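Long-range contact in foldase protein PrsA 2 (Bacillus anthracis, PDB 6VJ4), which assists the folding of secreted proteins after they cross the membrane, as a lipoprotein foldase with peptidyl-prolyl cis-trans isomerase activity: residues Y42-V53 with K80-K91. Sequence-based numbering, arbitrary orientation.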
loop_
_atom_site.group_PDB
_atom_site.type_symbol
_atom_site.label_atom_id
_atom_site.label_comp_id
_atom_site.label_asym_id
_atom_site.label_seq_id
_atom_site.Cartn_x
_atom_site.Cartn_y
_atom_site.Cartn_z
ATOM N N TYR A 42 4.965 9.867 12.136
ATOM C CA TYR A 42 5.678 10.084 13.422
ATOM C C TYR A 42 7.093 10.572 13.117
ATOM O O TYR A 42 8.044 9.769 13.127
ATOM C CB TYR A 42 5.620 8.800 14.246
ATOM C CG TYR A 42 4.210 8.335 14.503
ATOM C CD1 TYR A 42 3.453 8.901 15.516
ATOM C CD2 TYR A 42 3.614 7.373 13.706
ATOM C CE1 TYR A 42 2.148 8.502 15.750
ATOM C CE2 TYR A 42 2.314 6.954 13.935
ATOM C CZ TYR A 42 1.577 7.522 14.961
ATOM O OH TYR A 42 0.293 7.130 15.207
ATOM N N LYS A 43 7.208 11.882 12.914
ATOM C CA LYS A 43 8.471 12.530 12.477
ATOM C C LYS A 43 9.509 12.570 13.599
ATOM O O LYS A 43 9.162 12.918 14.745
ATOM C CB LYS A 43 8.187 13.946 11.962
ATOM C CG LYS A 43 7.492 13.998 10.607
ATOM C CD LYS A 43 7.184 15.394 10.118
ATOM C CE LYS A 43 6.795 15.426 8.654
ATOM N NZ LYS A 43 5.688 14.487 8.353
ATOM N N VAL A 44 10.744 12.230 13.231
ATOM C CA VAL A 44 11.945 12.288 14.111
ATOM C C VAL A 44 13.008 13.071 13.328
ATOM O O VAL A 44 13.084 12.877 12.097
ATOM C CB VAL A 44 12.416 10.876 14.498
ATOM C CG1 VAL A 44 13.711 10.901 15.293
ATOM C CG2 VAL A 44 11.331 10.122 15.253
ATOM N N SER A 45 13.756 13.949 14.001
ATOM C CA SER A 45 14.782 14.792 13.330
ATOM C C SER A 45 15.983 13.944 12.901
ATOM O O SER A 45 16.303 12.969 13.609
ATOM C CB SER A 45 15.234 15.907 14.236
ATOM O OG SER A 45 15.949 15.386 15.349
ATOM N N ASP A 46 16.634 14.325 11.797
ATOM C CA ASP A 46 17.858 13.612 11.336
ATOM C C ASP A 46 18.926 13.719 12.432
ATOM O O ASP A 46 19.763 12.803 12.522
ATOM C CB ASP A 46 18.365 14.154 9.997
ATOM C CG ASP A 46 17.555 13.696 8.797
ATOM O OD1 ASP A 46 17.022 12.569 8.843
ATOM O OD2 ASP A 46 17.463 14.469 7.826
ATOM N N ASP A 47 18.888 14.795 13.230
ATOM C CA ASP A 47 19.857 14.962 14.346
ATOM C C ASP A 47 19.661 13.811 15.340
ATOM O O ASP A 47 20.674 13.206 15.744
ATOM C CB ASP A 47 19.706 16.317 15.044
ATOM C CG ASP A 47 20.100 17.525 14.204
ATOM O OD1 ASP A 47 20.638 17.329 13.096
ATOM O OD2 ASP A 47 19.868 18.658 14.669
ATOM N N ASP A 48 18.404 13.519 15.703
ATOM C CA ASP A 48 18.094 12.421 16.661
ATOM C C ASP A 48 18.515 11.076 16.052
ATOM O O ASP A 48 19.032 10.234 16.802
ATOM C CB ASP A 48 16.606 12.385 17.028
ATOM C CG ASP A 48 16.088 13.636 17.722
ATOM O OD1 ASP A 48 16.871 14.598 17.867
ATOM O OD2 ASP A 48 14.900 13.640 18.106
ATOM N N VAL A 49 18.280 10.890 14.749
ATOM C CA VAL A 49 18.630 9.619 14.041
ATOM C C VAL A 49 20.154 9.455 14.045
ATOM O O VAL A 49 20.632 8.366 14.432
ATOM C CB VAL A 49 18.074 9.589 12.602
ATOM C CG1 VAL A 49 18.634 8.420 11.803
ATOM C CG2 VAL A 49 16.551 9.571 12.573
ATOM N N ASP A 50 20.877 10.500 13.623
ATOM C CA ASP A 50 22.363 10.467 13.543
ATOM C C ASP A 50 22.944 10.212 14.938
ATOM O O ASP A 50 23.923 9.450 15.028
ATOM C CB ASP A 50 22.909 11.750 12.908
ATOM C CG ASP A 50 22.513 11.936 11.449
ATOM O OD1 ASP A 50 22.103 10.938 10.815
ATOM O OD2 ASP A 50 22.610 13.079 10.957
ATOM N N LYS A 51 22.355 10.800 15.986
ATOM C CA LYS A 51 22.877 10.579 17.362
ATOM C C LYS A 51 22.749 9.095 17.723
ATOM O O LYS A 51 23.686 8.557 18.345
ATOM C CB LYS A 51 22.153 11.462 18.384
ATOM C CG LYS A 51 22.475 11.143 19.840
ATOM C CD LYS A 51 22.105 12.238 20.823
ATOM C CE LYS A 51 22.985 13.465 20.703
ATOM N NZ LYS A 51 22.633 14.497 21.707
ATOM N N GLU A 52 21.635 8.462 17.342
ATOM C CA GLU A 52 21.426 7.024 17.659
ATOM C C GLU A 52 22.412 6.193 16.826
ATOM O O GLU A 52 22.899 5.170 17.340
ATOM C CB GLU A 52 19.971 6.625 17.397
ATOM C CG GLU A 52 19.596 5.255 17.944
ATOM C CD GLU A 52 19.589 5.140 19.461
ATOM O OE1 GLU A 52 19.657 6.187 20.136
ATOM O OE2 GLU A 52 19.519 3.999 19.964
ATOM N N VAL A 53 22.695 6.633 15.594
ATOM C CA VAL A 53 23.663 5.921 14.701
ATOM C C VAL A 53 25.062 6.004 15.323
ATOM O O VAL A 53 25.751 4.967 15.349
ATOM C CB VAL A 53 23.672 6.494 13.269
ATOM C CG1 VAL A 53 24.900 6.044 12.490
ATOM C CG2 VAL A 53 22.399 6.159 12.501
ATOM N N LYS A 80 20.816 3.281 9.077
ATOM C CA LYS A 80 20.203 4.599 9.397
ATOM C C LYS A 80 18.689 4.530 9.159
ATOM O O LYS A 80 17.930 4.961 10.056
ATOM C CB LYS A 80 20.851 5.708 8.560
ATOM C CG LYS A 80 20.332 7.111 8.845
ATOM C CD LYS A 80 20.996 8.206 8.040
ATOM C CE LYS A 80 20.386 9.567 8.311
ATOM N NZ LYS A 80 21.038 10.638 7.520
ATOM N N ASN A 81 18.266 4.010 8.001
ATOM C CA ASN A 81 16.812 3.893 7.704
ATOM C C ASN A 81 16.138 2.985 8.737
ATOM O O ASN A 81 14.960 3.243 9.039
ATOM C CB ASN A 81 16.532 3.392 6.283
ATOM C CG ASN A 81 16.685 4.473 5.235
ATOM O OD1 ASN A 81 16.777 5.655 5.562
ATOM N ND2 ASN A 81 16.688 4.081 3.971
ATOM N N GLN A 82 16.853 1.981 9.260
ATOM C CA GLN A 82 16.247 1.062 10.268
ATOM C C GLN A 82 16.150 1.797 11.613
ATOM O O GLN A 82 15.177 1.548 12.354
ATOM C CB GLN A 82 17.042 -0.241 10.419
ATOM C CG GLN A 82 17.248 -1.030 9.126
ATOM C CD GLN A 82 15.984 -1.388 8.381
ATOM O OE1 GLN A 82 14.991 -0.664 8.397
ATOM N NE2 GLN A 82 16.028 -2.506 7.674
ATOM N N ILE A 83 17.136 2.650 11.913
ATOM C CA ILE A 83 17.130 3.459 13.168
ATOM C C ILE A 83 16.019 4.513 13.059
ATOM O O ILE A 83 15.270 4.688 14.043
ATOM C CB ILE A 83 18.513 4.083 13.438
ATOM C CG1 ILE A 83 19.508 3.019 13.911
ATOM C CG2 ILE A 83 18.412 5.232 14.432
ATOM C CD1 ILE A 83 20.793 3.570 14.488
ATOM N N LYS A 84 15.910 5.173 11.903
ATOM C CA LYS A 84 14.833 6.171 11.680
ATOM C C LYS A 84 13.486 5.487 11.950
ATOM O O LYS A 84 12.645 6.092 12.648
ATOM C CB LYS A 84 14.948 6.742 10.262
ATOM C CG LYS A 84 13.896 7.770 9.860
ATOM C CD LYS A 84 14.130 8.328 8.462
ATOM C CE LYS A 84 12.996 9.189 7.946
ATOM N NZ LYS A 84 12.765 10.380 8.800
ATOM N N PHE A 85 13.315 4.250 11.472
ATOM C CA PHE A 85 12.047 3.502 11.682
ATOM C C PHE A 85 11.842 3.206 13.174
ATOM O O PHE A 85 10.729 3.466 13.693
ATOM C CB PHE A 85 12.033 2.209 10.864
ATOM C CG PHE A 85 10.820 1.347 11.107
ATOM C CD1 PHE A 85 9.589 1.689 10.568
ATOM C CD2 PHE A 85 10.903 0.206 11.891
ATOM C CE1 PHE A 85 8.471 0.902 10.798
ATOM C CE2 PHE A 85 9.785 -0.582 12.118
ATOM C CZ PHE A 85 8.571 -0.233 11.573
ATOM N N LYS A 86 12.875 2.685 13.843
ATOM C CA LYS A 86 12.768 2.332 15.286
ATOM C C LYS A 86 12.335 3.563 16.095
ATOM O O LYS A 86 11.389 3.439 16.905
ATOM C CB LYS A 86 14.099 1.811 15.836
ATOM C CG LYS A 86 14.023 1.301 17.271
ATOM C CD LYS A 86 15.363 1.159 17.966
ATOM C CE LYS A 86 16.038 2.491 18.220
ATOM N NZ LYS A 86 17.245 2.343 19.067
ATOM N N LEU A 87 13.009 4.698 15.889
ATOM C CA LEU A 87 12.693 5.940 16.649
ATOM C C LEU A 87 11.271 6.404 16.319
ATOM O O LEU A 87 10.566 6.843 17.253
ATOM C CB LEU A 87 13.720 7.026 16.321
ATOM C CG LEU A 87 15.139 6.763 16.825
ATOM C CD1 LEU A 87 16.086 7.862 16.372
ATOM C CD2 LEU A 87 15.171 6.626 18.339
ATOM N N SER A 88 10.868 6.334 15.050
ATOM C CA SER A 88 9.491 6.760 14.679
ATOM C C SER A 88 8.460 5.824 15.309
ATOM O O SER A 88 7.404 6.274 15.762
ATOM C CB SER A 88 9.334 6.852 13.190
ATOM O OG SER A 88 10.136 7.906 12.686
HETATM N N MSE A 89 8.788 4.529 15.359
HETATM C CA MSE A 89 7.906 3.539 15.955
HETATM C C MSE A 89 7.803 3.782 17.460
HETATM O O MSE A 89 6.717 3.682 18.028
HETATM C CB MSE A 89 8.423 2.128 15.662
HETATM C CG MSE A 89 7.406 1.039 15.884
HETATM SE SE MSE A 89 5.809 1.356 14.797
HETATM C CE MSE A 89 5.607 0.006 13.398
ATOM N N ASN A 90 8.940 4.095 18.096
ATOM C CA ASN A 90 8.964 4.370 19.523
ATOM C C ASN A 90 8.062 5.567 19.822
ATOM O O ASN A 90 7.341 5.521 20.835
ATOM C CB ASN A 90 10.371 4.661 20.054
ATOM C CG ASN A 90 11.241 3.428 20.164
ATOM O OD1 ASN A 90 10.782 2.312 19.921
ATOM N ND2 ASN A 90 12.491 3.620 20.554
ATOM N N LYS A 91 8.122 6.595 18.974
ATOM C CA LYS A 91 7.299 7.817 19.161
ATOM C C LYS A 91 5.822 7.455 18.972
ATOM O O LYS A 91 4.985 7.962 19.751
ATOM C CB LYS A 91 7.750 8.912 18.187
ATOM C CG LYS A 91 7.018 10.240 18.310
ATOM C CD LYS A 91 7.461 11.275 17.292
ATOM C CE LYS A 91 6.687 12.573 17.391
ATOM N NZ LYS A 91 7.107 13.549 16.359
HETATM O O HOH W 1 14.721 11.905 9.995
#
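Ser-88 O and Lys-91 C lie obliquely to the Tyr-42 ring, and CB of Tyr-42 is 3.4 Å from Ser-88 O; Lys-86 NZ meets Glu-52 OE2 at 3.0 Å in a salt bridge, from 47° out of the carboxylate plane. Both belong to a helix-helix crossing with the loop 42-45 that leads into it, apart from the four-stranded sheet; the axes of segments 46-53 and 80-91 approach to 9.3 Å, with 115° between their N-to-C directions. Knobs-into-holes packing is evident at Val-49, whose side chain fills the hole between Lys-80, Ile-83, Lys-84 and Leu-87. Its CG1, anti to the backbone N (chi1 170°), reaches Lys-80 CG at 3.7 Å, while CG2 meets Lys-84 CA and CB. Farther along, Ile-83 uses both branches: CG2 against Glu-52 CB, CD1 against Val-53 CG2 at 3.6 Å. The side chains of Val-44 and Leu-87 cross at about a right angle, CG1 of Val-44 being 4.0 Å from CD1 of Leu-87. Tyr-42 OH bonds to Glu-233, tying the loop to the C-terminal part of the chain. One water receives a bond from Lys-84 NZ and donates to Val-44 O and Asp-46 OD1. The extended Lys-91 chain ends in the carbonyl plane of Lys-43, its NZ 2.7 Å from Lys-43 O.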